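Local coordinates for probable receptor YhhM (Klebsiella variicola At-22, PDB 3Q6C), which is of unknown function but belongs to the DUF2500 family and folds as a small, mostly antiparallel beta protein, at residues Ala37-Glu42 with His58-Gly63; Val48-Asp53 with Leu68-Thr73. All coordinates share one frame; numbering follows the deposited sequence.

Contact 1: Ala37-Glu42 with His58-Gly63; sequences ASFRPE and HALSVG
At the end of helix 54-59, where the chain leaves the helix and loops back toward strand 65-71, Leu60 turns inward against Ala37 and Phe39 of strand 33-41. The evidence for a contact carried by one leucine is direct: a single methyl, CD1, meets both strand residues. Leu60 CD1 lies 3.6 Å from Ala37 CB and 3.4 Å from Phe39 CZ, and the angle at that methyl between the two partners is about 74°, so it sits in the corner between the alanine and the ring. Ala37 and Phe39 are two residues apart on an extended strand and present their side chains to the same face of the sheet, which is why one methyl can reach both. Chi2 of -176° places CD1 of Leu60 anti to CA, stretching this branch toward the strand. The phenylalanine arrives from the opposite direction and touches with the far end of its ring; CE1 is farther from Leu60 CD1, at 4.1 Å, and the methyl lies oblique to the ring plane.

The sheet order 48-52, 33-41, 2-15, 65-71, 74-80, with helix 54-59 between strands 48-52 and 65-71 in the chain, is consistent with an OB-like barrel, in which that helix typically closes one end of the core. Consistent with this, Leu60, the first residue after the helix, is buried with Ala37 and Phe39. The contact is one of side chains alone: Ala37 CA and Leu60 CA are 8.2 Å apart, and no hydrogen bond joins the segments. Leu52 of strand 48-52 also packs against both Ala37 and Leu60, while Phe39 meets the ring of Phe78 with the planes inclined by about 30°. The backbone O of Leu60 accepts a hydrogen bond from Lys11 NZ on strand 2-15.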
# COMPACT_ATOMS: atom_id res chain seq x y z
N ALA A 37 -3.43 -2.95 -1.36
CA ALA A 37 -2.51 -2.96 -0.24
C ALA A 37 -3.05 -2.01 0.81
O ALA A 37 -3.54 -0.92 0.49
CB ALA A 37 -1.14 -2.52 -0.67
N SER A 38 -2.99 -2.42 2.07
CA SER A 38 -3.46 -1.56 3.14
C SER A 38 -2.30 -1.05 3.96
O SER A 38 -1.37 -1.80 4.26
CB SER A 38 -4.44 -2.31 4.05
OG SER A 38 -5.69 -2.48 3.41
N PHE A 39 -2.35 0.23 4.31
CA PHE A 39 -1.32 0.84 5.11
C PHE A 39 -1.94 1.33 6.41
O PHE A 39 -3.06 1.88 6.42
CB PHE A 39 -0.69 1.99 4.34
CG PHE A 39 0.01 1.54 3.10
CD1 PHE A 39 1.33 1.11 3.15
CD2 PHE A 39 -0.68 1.49 1.88
CE1 PHE A 39 1.97 0.63 2.00
CE2 PHE A 39 -0.05 1.02 0.73
CZ PHE A 39 1.28 0.58 0.79
N ARG A 40 -1.23 1.12 7.51
CA ARG A 40 -1.73 1.52 8.81
C ARG A 40 -0.71 2.37 9.56
O ARG A 40 0.49 2.15 9.46
CB ARG A 40 -2.09 0.29 9.63
CG ARG A 40 -2.52 0.58 11.05
CD ARG A 40 -2.68 -0.71 11.81
NE ARG A 40 -3.73 -1.54 11.24
CZ ARG A 40 -3.76 -2.86 11.36
NH1 ARG A 40 -2.79 -3.49 12.01
NH2 ARG A 40 -4.77 -3.55 10.83
N PRO A 41 -1.19 3.36 10.32
CA PRO A 41 -0.28 4.22 11.08
C PRO A 41 0.40 3.44 12.21
O PRO A 41 -0.25 2.62 12.87
CB PRO A 41 -1.21 5.32 11.62
CG PRO A 41 -2.36 5.33 10.62
CD PRO A 41 -2.57 3.86 10.38
N GLU A 42 1.68 3.70 12.43
CA GLU A 42 2.42 3.03 13.50
C GLU A 42 1.80 3.39 14.85
O GLU A 42 0.81 2.79 15.27
CB GLU A 42 3.90 3.47 13.51
CG GLU A 42 4.35 4.36 12.36
CD GLU A 42 5.03 5.64 12.85
OE1 GLU A 42 4.33 6.64 13.15
OE2 GLU A 42 6.28 5.65 12.93
N HIS A 58 3.66 -6.51 -5.98
CA HIS A 58 4.67 -7.50 -5.61
C HIS A 58 5.90 -6.84 -5.02
O HIS A 58 6.73 -7.51 -4.43
CB HIS A 58 5.05 -8.37 -6.81
CG HIS A 58 3.92 -9.23 -7.31
ND1 HIS A 58 3.23 -10.10 -6.49
CD2 HIS A 58 3.34 -9.32 -8.53
CE1 HIS A 58 2.27 -10.68 -7.18
NE2 HIS A 58 2.31 -10.22 -8.42
N ALA A 59 6.02 -5.53 -5.17
CA ALA A 59 7.16 -4.79 -4.63
C ALA A 59 7.04 -4.57 -3.12
O ALA A 59 8.04 -4.38 -2.43
CB ALA A 59 7.31 -3.46 -5.33
N LEU A 60 5.80 -4.59 -2.61
CA LEU A 60 5.54 -4.39 -1.19
C LEU A 60 5.66 -5.66 -0.38
O LEU A 60 5.49 -6.76 -0.90
CB LEU A 60 4.13 -3.84 -0.98
CG LEU A 60 3.78 -2.44 -1.48
CD1 LEU A 60 2.37 -2.13 -1.04
CD2 LEU A 60 4.76 -1.40 -0.94
N SER A 61 5.92 -5.49 0.91
CA SER A 61 6.04 -6.62 1.83
C SER A 61 5.20 -6.41 3.08
O SER A 61 5.50 -5.55 3.90
CB SER A 61 7.50 -6.85 2.22
OG SER A 61 8.22 -7.39 1.13
N VAL A 62 4.14 -7.20 3.22
CA VAL A 62 3.28 -7.08 4.38
C VAL A 62 4.15 -7.14 5.62
O VAL A 62 4.90 -8.09 5.82
CB VAL A 62 2.25 -8.22 4.43
CG1 VAL A 62 1.50 -8.17 5.75
CG2 VAL A 62 1.29 -8.08 3.26
N GLY A 63 4.05 -6.11 6.46
CA GLY A 63 4.84 -6.10 7.67
C GLY A 63 5.87 -4.98 7.72
O GLY A 63 6.23 -4.52 8.79

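Contact 2: Val48-Asp53 with Leu68-Thr73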
# COMPACT_ATOMS: atom_id res chain seq x y z
N VAL A 48 -5.85 2.07 5.46
CA VAL A 48 -6.23 2.83 4.27
C VAL A 48 -5.90 1.93 3.09
O VAL A 48 -4.77 1.44 2.95
CB VAL A 48 -5.45 4.15 4.15
CG1 VAL A 48 -5.98 4.94 2.98
CG2 VAL A 48 -5.60 4.96 5.44
N VAL A 49 -6.90 1.70 2.24
CA VAL A 49 -6.75 0.84 1.08
C VAL A 49 -6.39 1.56 -0.21
O VAL A 49 -7.07 2.50 -0.61
CB VAL A 49 -8.05 0.06 0.82
CG1 VAL A 49 -7.83 -0.94 -0.31
CG2 VAL A 49 -8.49 -0.63 2.08
N PHE A 50 -5.32 1.10 -0.84
CA PHE A 50 -4.86 1.66 -2.11
C PHE A 50 -4.86 0.58 -3.19
O PHE A 50 -4.45 -0.56 -2.95
CB PHE A 50 -3.46 2.21 -1.95
CG PHE A 50 -3.39 3.51 -1.21
CD1 PHE A 50 -3.65 4.71 -1.88
CD2 PHE A 50 -3.05 3.54 0.13
CE1 PHE A 50 -3.56 5.93 -1.20
CE2 PHE A 50 -2.96 4.75 0.82
CZ PHE A 50 -3.21 5.95 0.15
N ARG A 51 -5.33 0.94 -4.38
CA ARG A 51 -5.34 0.02 -5.51
C ARG A 51 -3.97 0.13 -6.17
O ARG A 51 -3.45 1.22 -6.34
CB ARG A 51 -6.41 0.40 -6.53
CG ARG A 51 -6.48 -0.59 -7.67
CD ARG A 51 -7.04 0.00 -8.95
NE ARG A 51 -6.86 -0.94 -10.06
CZ ARG A 51 -6.92 -0.62 -11.35
NH1 ARG A 51 -7.17 0.64 -11.72
NH2 ARG A 51 -6.71 -1.54 -12.27
N LEU A 52 -3.40 -1.01 -6.55
CA LEU A 52 -2.10 -1.02 -7.19
C LEU A 52 -2.11 -1.96 -8.39
O LEU A 52 -3.05 -2.75 -8.57
CB LEU A 52 -1.04 -1.54 -6.22
CG LEU A 52 -0.96 -1.01 -4.80
CD1 LEU A 52 0.05 -1.82 -4.01
CD2 LEU A 52 -0.58 0.44 -4.84
N ASP A 53 -1.09 -1.88 -9.23
CA ASP A 53 -1.00 -2.82 -10.33
C ASP A 53 -0.12 -3.92 -9.73
O ASP A 53 0.38 -3.77 -8.61
CB ASP A 53 -0.36 -2.21 -11.58
CG ASP A 53 1.01 -1.63 -11.33
OD1 ASP A 53 1.59 -1.87 -10.25
OD2 ASP A 53 1.51 -0.94 -12.24
N LEU A 68 4.98 6.34 3.31
CA LEU A 68 3.97 6.20 2.27
C LEU A 68 3.68 7.55 1.63
O LEU A 68 3.28 8.48 2.31
CB LEU A 68 2.66 5.66 2.85
CG LEU A 68 1.47 5.69 1.90
CD1 LEU A 68 1.58 4.56 0.89
CD2 LEU A 68 0.19 5.56 2.68
N SER A 69 3.90 7.66 0.32
CA SER A 69 3.63 8.90 -0.39
C SER A 69 2.30 8.71 -1.06
O SER A 69 2.06 7.69 -1.69
CB SER A 69 4.70 9.17 -1.45
OG SER A 69 5.99 9.30 -0.88
N TYR A 70 1.42 9.70 -0.92
CA TYR A 70 0.10 9.58 -1.53
C TYR A 70 -0.64 10.89 -1.77
O TYR A 70 -0.45 11.87 -1.05
CB TYR A 70 -0.80 8.69 -0.67
CG TYR A 70 -1.13 9.31 0.66
CD1 TYR A 70 -0.22 9.27 1.73
CD2 TYR A 70 -2.34 9.98 0.86
CE1 TYR A 70 -0.51 9.88 2.95
CE2 TYR A 70 -2.64 10.59 2.06
CZ TYR A 70 -1.72 10.54 3.11
OH TYR A 70 -2.04 11.17 4.29
N LYS A 71 -1.48 10.88 -2.79
CA LYS A 71 -2.32 12.02 -3.13
C LYS A 71 -3.74 11.47 -3.13
O LYS A 71 -4.14 10.76 -4.04
CB LYS A 71 -1.96 12.58 -4.51
CG LYS A 71 -2.79 13.79 -4.91
CD LYS A 71 -2.39 14.37 -6.27
CE LYS A 71 -1.00 15.03 -6.23
NZ LYS A 71 0.10 14.07 -5.89
N GLY A 72 -4.49 11.79 -2.07
CA GLY A 72 -5.85 11.29 -1.95
C GLY A 72 -5.81 9.78 -1.87
O GLY A 72 -5.02 9.21 -1.11
N THR A 73 -6.65 9.12 -2.65
CA THR A 73 -6.67 7.66 -2.67
C THR A 73 -5.72 7.09 -3.71
O THR A 73 -5.81 5.92 -4.06
CB THR A 73 -8.07 7.11 -2.97
OG1 THR A 73 -8.77 8.03 -3.83
CG2 THR A 73 -8.84 6.90 -1.68
O HOH W 1 -4.01 3.70 -5.66
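A chi1 of -75° sets CG of Phe50 beside its own backbone N and anti to the carbonyl carbon, and from there the ring extends toward Leu68, Tyr70 and the turn at Gly72-Thr73. Chi1 of Leu68 is 170°, CG anti to N, and its CD2 comes from the opposite direction to reach Phe50 CE2 at 3.7 Å. Tyr70 crosses the phenylalanine at about a right angle and touches it mainly with the root of its side chain: CB is 3.7 Å from Phe50 CZ, oblique to the Phe50 ring. The other approaches from segment 68-73 are made by backbone carbonyls. Gly72 O approaches the ring edge near its plane, 3.6 Å from Phe50 CE1, whereas Thr73 O lies obliquely, 3.3 Å from Phe50 CD1.

No direct hydrogen bond links the segments, but a water spans them, donating to Arg51 O at 2.6 Å and, over a longer 3.3 Å, to Thr73 O. This water also stands in the plane of the Phe50 ring, at its edge. The backbone angles of Gly72 and Thr73 resemble those of a type II' turn, with a positive phi at the glycine, and they present both carbonyls to the ring.

Phe75 of strand 74-80 packs against both Phe50 and Leu68, and Leu68 further touches Val6 and Phe39. The contact thus brings edge strand 48-52 up to the hairpin of strands 65-71 and 74-80, across the seam that an OB-like barrel would close, while Asp53 at the end of the segment caps helix 54-59 through Gln56 N.

The two contacts, whose centres are 11 Å apart, are joined by the pairing of strands 33-41 and 48-52, neighbours in one antiparallel sheet. Two probable backbone hydrogen bonds document this: Phe39 O to Val48 N and Ala37 O to Phe50 N, each 3.0 Å. The side chains continue the connection, since Phe39 CD2 lies 3.6 Å from Phe50 CD2, so the ring that receives Leu60 in contact 1 adjoins the ring at the centre of contact 2. On the other face, Ser38 OG is 3.6 Å from Val49 CG2. Along the chain the segments alternate, with helix 54-59 following strand 48-52 and its last turn forming the start of segment 58-63.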